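Local coordinates for gamma-glutamyltransferase 1 Threonine peptidase. MEROPS family T03 (Pseudomonas nitroreducens, PDB 7D9W), which probably transfers the gamma-glutamyl group of glutathione and related peptides to amino acids, or hydrolyses glutathione to glutamate and cysteinylglycine, at residues Phe54-Ser59 with Gly93-Phe98; Leu89-Gly94 with Gly165-Ile170. All coordinates share one frame; numbering follows the deposited sequence.

Contact 1: Phe54-Ser59 with Gly93-Phe98. With GLY (glycine), chain F; DON (6-diazenyl-5-oxo-L-norleucine), chain E.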
loop_
_atom_site.group_PDB
_atom_site.type_symbol
_atom_site.label_atom_id
_atom_site.label_comp_id
_atom_site.label_asym_id
_atom_site.label_seq_id
_atom_site.Cartn_x
_atom_site.Cartn_y
_atom_site.Cartn_z
ATOM N N PHE B 54 -7.988 3.373 10.179
ATOM C CA PHE B 54 -7.779 1.929 10.113
ATOM C C PHE B 54 -7.723 1.266 11.483
ATOM O O PHE B 54 -7.478 0.056 11.567
ATOM C CB PHE B 54 -6.497 1.627 9.333
ATOM C CG PHE B 54 -6.621 1.890 7.863
ATOM C CD1 PHE B 54 -7.434 1.088 7.075
ATOM C CD2 PHE B 54 -5.952 2.951 7.270
ATOM C CE1 PHE B 54 -7.566 1.327 5.717
ATOM C CE2 PHE B 54 -6.081 3.199 5.910
ATOM C CZ PHE B 54 -6.890 2.384 5.133
ATOM N N GLY B 55 -7.957 2.018 12.550
ATOM C CA GLY B 55 -7.982 1.458 13.881
ATOM C C GLY B 55 -6.640 1.333 14.562
ATOM O O GLY B 55 -6.558 0.682 15.612
ATOM N N VAL B 56 -5.588 1.937 14.015
ATOM C CA VAL B 56 -4.251 1.811 14.583
ATOM C C VAL B 56 -3.904 3.090 15.327
ATOM O O VAL B 56 -4.403 4.177 15.014
ATOM C CB VAL B 56 -3.202 1.480 13.500
ATOM C CG1 VAL B 56 -3.461 0.073 12.943
ATOM C CG2 VAL B 56 -3.220 2.505 12.391
ATOM N N VAL B 57 -3.051 2.953 16.340
ATOM C CA VAL B 57 -2.728 4.044 17.243
ATOM C C VAL B 57 -1.228 4.313 17.181
ATOM O O VAL B 57 -0.457 3.569 16.571
ATOM C CB VAL B 57 -3.168 3.753 18.691
ATOM C CG1 VAL B 57 -4.680 3.576 18.765
ATOM C CG2 VAL B 57 -2.459 2.520 19.228
ATOM N N GLY B 58 -0.820 5.404 17.827
ATOM C CA GLY B 58 0.591 5.747 17.865
ATOM C C GLY B 58 0.879 6.665 19.031
ATOM O O GLY B 58 0.011 6.973 19.852
ATOM N N SER B 59 2.134 7.100 19.093
ATOM C CA SER B 59 2.593 8.006 20.137
ATOM C C SER B 59 3.542 9.016 19.500
ATOM O O SER B 59 3.216 9.602 18.464
ATOM C CB SER B 59 3.250 7.220 21.267
ATOM O OG SER B 59 3.363 8.023 22.429
ATOM N N GLY B 93 -5.120 -2.393 1.588
ATOM C CA GLY B 93 -5.773 -2.893 2.785
ATOM C C GLY B 93 -5.448 -2.163 4.075
ATOM O O GLY B 93 -5.872 -2.584 5.154
ATOM N N GLY B 94 -4.690 -1.076 3.981
ATOM C CA GLY B 94 -4.308 -0.339 5.177
ATOM C C GLY B 94 -3.555 -1.215 6.161
ATOM O O GLY B 94 -2.578 -1.886 5.813
ATOM N N SER B 95 -4.013 -1.224 7.414
ATOM C CA SER B 95 -3.343 -2.014 8.442
ATOM C C SER B 95 -3.472 -3.513 8.210
ATOM O O SER B 95 -2.813 -4.289 8.913
ATOM C CB SER B 95 -3.887 -1.625 9.821
ATOM O OG SER B 95 -5.274 -1.887 9.933
ATOM N N ARG B 96 -4.268 -3.936 7.229
ATOM C CA ARG B 96 -4.370 -5.338 6.862
ATOM C C ARG B 96 -3.334 -5.777 5.835
ATOM O O ARG B 96 -3.266 -6.969 5.519
ATOM C CB ARG B 96 -5.762 -5.642 6.299
ATOM C CG ARG B 96 -6.913 -5.592 7.290
ATOM C CD ARG B 96 -7.107 -4.269 8.017
ATOM N NE ARG B 96 -8.484 -4.182 8.510
ATOM C CZ ARG B 96 -8.926 -3.290 9.392
ATOM N NH1 ARG B 96 -8.102 -2.392 9.907
ATOM N NH2 ARG B 96 -10.199 -3.300 9.762
ATOM N N ILE B 97 -2.534 -4.846 5.314
ATOM C CA ILE B 97 -1.676 -5.148 4.171
ATOM C C ILE B 97 -0.656 -6.223 4.528
ATOM O O ILE B 97 -0.533 -7.238 3.833
ATOM C CB ILE B 97 -0.989 -3.870 3.662
ATOM C CG1 ILE B 97 -1.986 -2.997 2.898
ATOM C CG2 ILE B 97 0.212 -4.220 2.790
ATOM C CD1 ILE B 97 -1.437 -1.641 2.503
ATOM N N PHE B 98 0.114 -6.013 5.601
ATOM C CA PHE B 98 1.186 -6.968 5.857
ATOM C C PHE B 98 0.668 -8.271 6.460
ATOM O O PHE B 98 1.302 -9.317 6.274
ATOM C CB PHE B 98 2.299 -6.370 6.736
ATOM C CG PHE B 98 1.820 -5.617 7.937
ATOM C CD1 PHE B 98 1.522 -6.284 9.117
ATOM C CD2 PHE B 98 1.707 -4.237 7.905
ATOM C CE1 PHE B 98 1.092 -5.584 10.238
ATOM C CE2 PHE B 98 1.282 -3.529 9.024
ATOM C CZ PHE B 98 0.968 -4.207 10.191
HETATM N N GLY F . -9.827 1.808 1.934
HETATM C CA GLY F . -9.496 0.722 1.033
HETATM C C GLY F . -8.099 0.173 1.248
HETATM O O GLY F . -7.305 0.716 2.019
HETATM O OXT GLY F . -7.729 -0.837 0.650
HETATM O O DON E . 0.050 3.902 3.908
HETATM C C DON E . -0.905 3.249 4.322
HETATM O OXT DON E . -0.643 2.187 5.134
HETATM C CA DON E . -2.374 3.492 3.988
HETATM N N DON E . -2.646 4.886 3.744
HETATM C CB DON E . -2.698 2.558 2.815
HETATM C C1E DON E . -3.898 2.988 2.014
HETATM C C1D DON E . -4.382 1.835 1.186
HETATM O O1J DON E . -4.698 0.733 1.662
HETATM O O HOH W 1 -10.425 -1.066 11.419
#
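The F54 ring lies with one face on the glycine turn that, as in other gamma-glutamyltransferases, probably forms the oxyanion hole: G94 CA sits almost over the ring centre, 3.7 Å from the centroid and 13° off the normal, a CH-pi contact. S95 N is over that same face, nearer the rim. At the edge, close to the ring plane, F54 CZ meets the carboxylate O of the bound glycine at 3.6 Å. The R96 guanidinium, the second flat group, uses its edge: F54 O, S95 OG and a water all lie near its plane, and Y135 adds a cation-pi contact. The N-H groups of G93 and G94 both point at O1J of the bound 6-diazenyl-5-oxo-L-norleucine, G94 N at 2.9 Å and G93 N at 3.2 Å, consistent with the paired donors of an oxyanion hole in this Ntn-hydrolase fold. F54 thus covers the turn where substrate glutamate is probably bound. Its CG is anti to the carbonyl carbon (chi1 -71°), which sets the ring against G94 CA and beside the ligands. The fit is close: a beta carbon on G94 would come 2.3 Å from F54 CE1. The backbone carbonyl of F54 gathers polar partners. F54 O accepts a weak bond from R96 NH1, another weak one from the water, which R96 NH2 also grips, and a bond from Q127 NE2. S95 OG is held by Q127 OE1 as well as by R96 NH1, while Q160 OE1 takes R96 NE, so the guanidinium is fixed from several directions. Further along, V56 packs on R314 of the other chain and presses its CG1 methyl against S95 CB at 3.6 Å.

Contact 2: Leu89-Gly94 with Gly165-Ile170. With GLY (glycine), chain F; DON (6-diazenyl-5-oxo-L-norleucine), chain E.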
loop_
_atom_site.group_PDB
_atom_site.type_symbol
_atom_site.label_atom_id
_atom_site.label_comp_id
_atom_site.label_asym_id
_atom_site.label_seq_id
_atom_site.Cartn_x
_atom_site.Cartn_y
_atom_site.Cartn_z
ATOM N N LEU B 89 4.641 -9.772 -5.036
ATOM C CA LEU B 89 3.270 -9.611 -4.568
ATOM C C LEU B 89 3.132 -8.341 -3.747
ATOM O O LEU B 89 4.116 -7.779 -3.264
ATOM C CB LEU B 89 2.814 -10.827 -3.751
ATOM C CG LEU B 89 3.285 -10.967 -2.299
ATOM C CD1 LEU B 89 2.476 -12.058 -1.584
ATOM C CD2 LEU B 89 4.780 -11.266 -2.252
ATOM N N GLY B 90 1.885 -7.901 -3.613
ATOM C CA GLY B 90 1.544 -6.759 -2.787
ATOM C C GLY B 90 0.043 -6.570 -2.812
ATOM O O GLY B 90 -0.683 -7.273 -3.528
ATOM N N THR B 91 -0.422 -5.605 -2.016
ATOM C CA THR B 91 -1.859 -5.436 -1.843
ATOM C C THR B 91 -2.230 -4.120 -1.175
ATOM O O THR B 91 -1.434 -3.560 -0.413
ATOM C CB THR B 91 -2.422 -6.597 -1.000
ATOM O OG1 THR B 91 -3.845 -6.480 -0.874
ATOM C CG2 THR B 91 -1.808 -6.588 0.399
ATOM N N PRO B 92 -3.428 -3.604 -1.435
ATOM C CA PRO B 92 -4.020 -2.580 -0.565
ATOM C C PRO B 92 -4.554 -3.227 0.710
ATOM O O PRO B 92 -4.466 -4.436 0.900
ATOM C CB PRO B 92 -5.149 -2.011 -1.427
ATOM C CG PRO B 92 -5.595 -3.190 -2.247
ATOM C CD PRO B 92 -4.307 -3.928 -2.578
ATOM N N GLY B 93 -5.120 -2.393 1.588
ATOM C CA GLY B 93 -5.773 -2.893 2.785
ATOM C C GLY B 93 -5.448 -2.163 4.075
ATOM O O GLY B 93 -5.872 -2.584 5.154
ATOM N N GLY B 94 -4.690 -1.076 3.981
ATOM C CA GLY B 94 -4.308 -0.339 5.177
ATOM C C GLY B 94 -3.555 -1.215 6.161
ATOM O O GLY B 94 -2.578 -1.886 5.813
ATOM N N GLY B 165 -8.121 -6.808 1.149
ATOM C CA GLY B 165 -7.013 -6.706 0.225
ATOM C C GLY B 165 -7.411 -6.971 -1.213
ATOM O O GLY B 165 -8.579 -7.149 -1.564
ATOM N N ASP B 166 -6.387 -7.002 -2.058
ATOM C CA ASP B 166 -6.526 -7.148 -3.504
ATOM C C ASP B 166 -5.147 -7.538 -4.022
ATOM O O ASP B 166 -4.454 -6.728 -4.645
ATOM C CB ASP B 166 -7.039 -5.860 -4.137
ATOM C CG ASP B 166 -7.404 -6.031 -5.615
ATOM O OD1 ASP B 166 -7.400 -7.171 -6.124
ATOM O OD2 ASP B 166 -7.664 -5.004 -6.274
ATOM N N ILE B 167 -4.734 -8.769 -3.719
ATOM C CA ILE B 167 -3.389 -9.242 -4.026
ATOM C C ILE B 167 -3.191 -9.311 -5.536
ATOM O O ILE B 167 -4.015 -9.878 -6.267
ATOM C CB ILE B 167 -3.149 -10.617 -3.376
ATOM C CG1 ILE B 167 -3.201 -10.515 -1.849
ATOM C CG2 ILE B 167 -1.836 -11.209 -3.868
ATOM C CD1 ILE B 167 -1.894 -10.108 -1.203
ATOM N N GLN B 168 -2.087 -8.738 -6.011
ATOM C CA GLN B 168 -1.634 -8.880 -7.390
ATOM C C GLN B 168 -0.250 -9.513 -7.343
ATOM O O GLN B 168 0.681 -8.921 -6.783
ATOM C CB GLN B 168 -1.604 -7.530 -8.103
ATOM C CG GLN B 168 -2.943 -6.809 -8.071
ATOM C CD GLN B 168 -4.021 -7.552 -8.844
ATOM O OE1 GLN B 168 -3.726 -8.305 -9.768
ATOM N NE2 GLN B 168 -5.276 -7.326 -8.476
ATOM N N ALA B 169 -0.117 -10.717 -7.908
ATOM C CA ALA B 169 1.076 -11.521 -7.687
ATOM C C ALA B 169 1.544 -12.206 -8.960
ATOM O O ALA B 169 0.749 -12.532 -9.845
ATOM C CB ALA B 169 0.822 -12.594 -6.608
ATOM N N ILE B 170 2.858 -12.433 -9.024
ATOM C CA ILE B 170 3.503 -13.193 -10.088
ATOM C C ILE B 170 4.400 -14.232 -9.430
ATOM O O ILE B 170 5.152 -13.906 -8.504
ATOM C CB ILE B 170 4.343 -12.301 -11.025
ATOM C CG1 ILE B 170 3.478 -11.235 -11.696
ATOM C CG2 ILE B 170 5.069 -13.154 -12.087
ATOM C CD1 ILE B 170 4.281 -10.137 -12.387
HETATM N N GLY F . -9.827 1.808 1.934
HETATM C CA GLY F . -9.496 0.722 1.033
HETATM C C GLY F . -8.099 0.173 1.248
HETATM O O GLY F . -7.305 0.716 2.019
HETATM O OXT GLY F . -7.729 -0.837 0.650
HETATM O O DON E . 0.050 3.902 3.908
HETATM C C DON E . -0.905 3.249 4.322
HETATM O OXT DON E . -0.643 2.187 5.134
HETATM C CA DON E . -2.374 3.492 3.988
HETATM N N DON E . -2.646 4.886 3.744
HETATM C CB DON E . -2.698 2.558 2.815
HETATM C C1E DON E . -3.898 2.988 2.014
HETATM C C1D DON E . -4.382 1.835 1.186
HETATM O O1J DON E . -4.698 0.733 1.662
#
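T91 and D166 meet through the threonine hydroxyl: D166 N donates to T91 OG1 at 2.9 Å, nearly straight at 170°. The same hydroxyl donates within its own segment, to P92 O of the next residue, at 2.8 Å, reaching a lone pair in the carbonyl plane. It therefore works as acceptor and donor together, joining the loop before strand 168-173 to the turn that follows strand 84-90. Its placing follows from chi1 of -177°, which sets OG1 opposite the backbone N and leaves the carbon side of T91 to the hydrophobic neighbours: CB meets I167 CD1 at 3.6 Å, and the side chain also touches I97 and I101 of helix 97-109. These two segments lead out of and into adjacent strands of the four-stranded antiparallel sheet. There Q168 N binds G90 O at 3.2 Å, almost in line with the carbonyl, and I167 CA adds a CA-H...O contact to that oxygen. Other polar atoms of 165-170 have partners outside the two segments: I167 N with D182 OD2, Q168 O with S5 OG, Q168 OE1 with S181 OG. Within the segment, Q168 NE2 makes a weak bond to D166 OD1. P92 lies across D166, its CG 3.6 Å from D166 CB; its neighbouring CB is 3.5 Å from OXT of the bound glycine, and the ring also touches T1, the probable nucleophile. A valine at T91, lacking the hydroxyl, would probably leave the buried D166 N without its acceptor and P92 O without its donor, letting the turn shift. With one hydroxyl serving two backbone groups, the path of the chain into G93-G94 is probably coupled to the position of loop residues 165-167.

In the fold
From T1 the chain runs through strands 2-7 and 13-19 and then a long loop; contact 1 closes the excursion from this loop through hairpin strands 77-81 and 84-90 to the start of helix 97-109. Contact 2 opens before contact 1 has ended, since 89-94 and 93-98 share G93 and G94, and it closes only at 165-170, after the helices and the small sheet between. The two closures therefore cross and neither nests in the other. They meet directly where I97 CG1 packs 3.4 Å from P92 C. Together they tie the glutamate-site loop, the helix start and the ends of the two inner strands of the four-stranded sheet around the shared glycines.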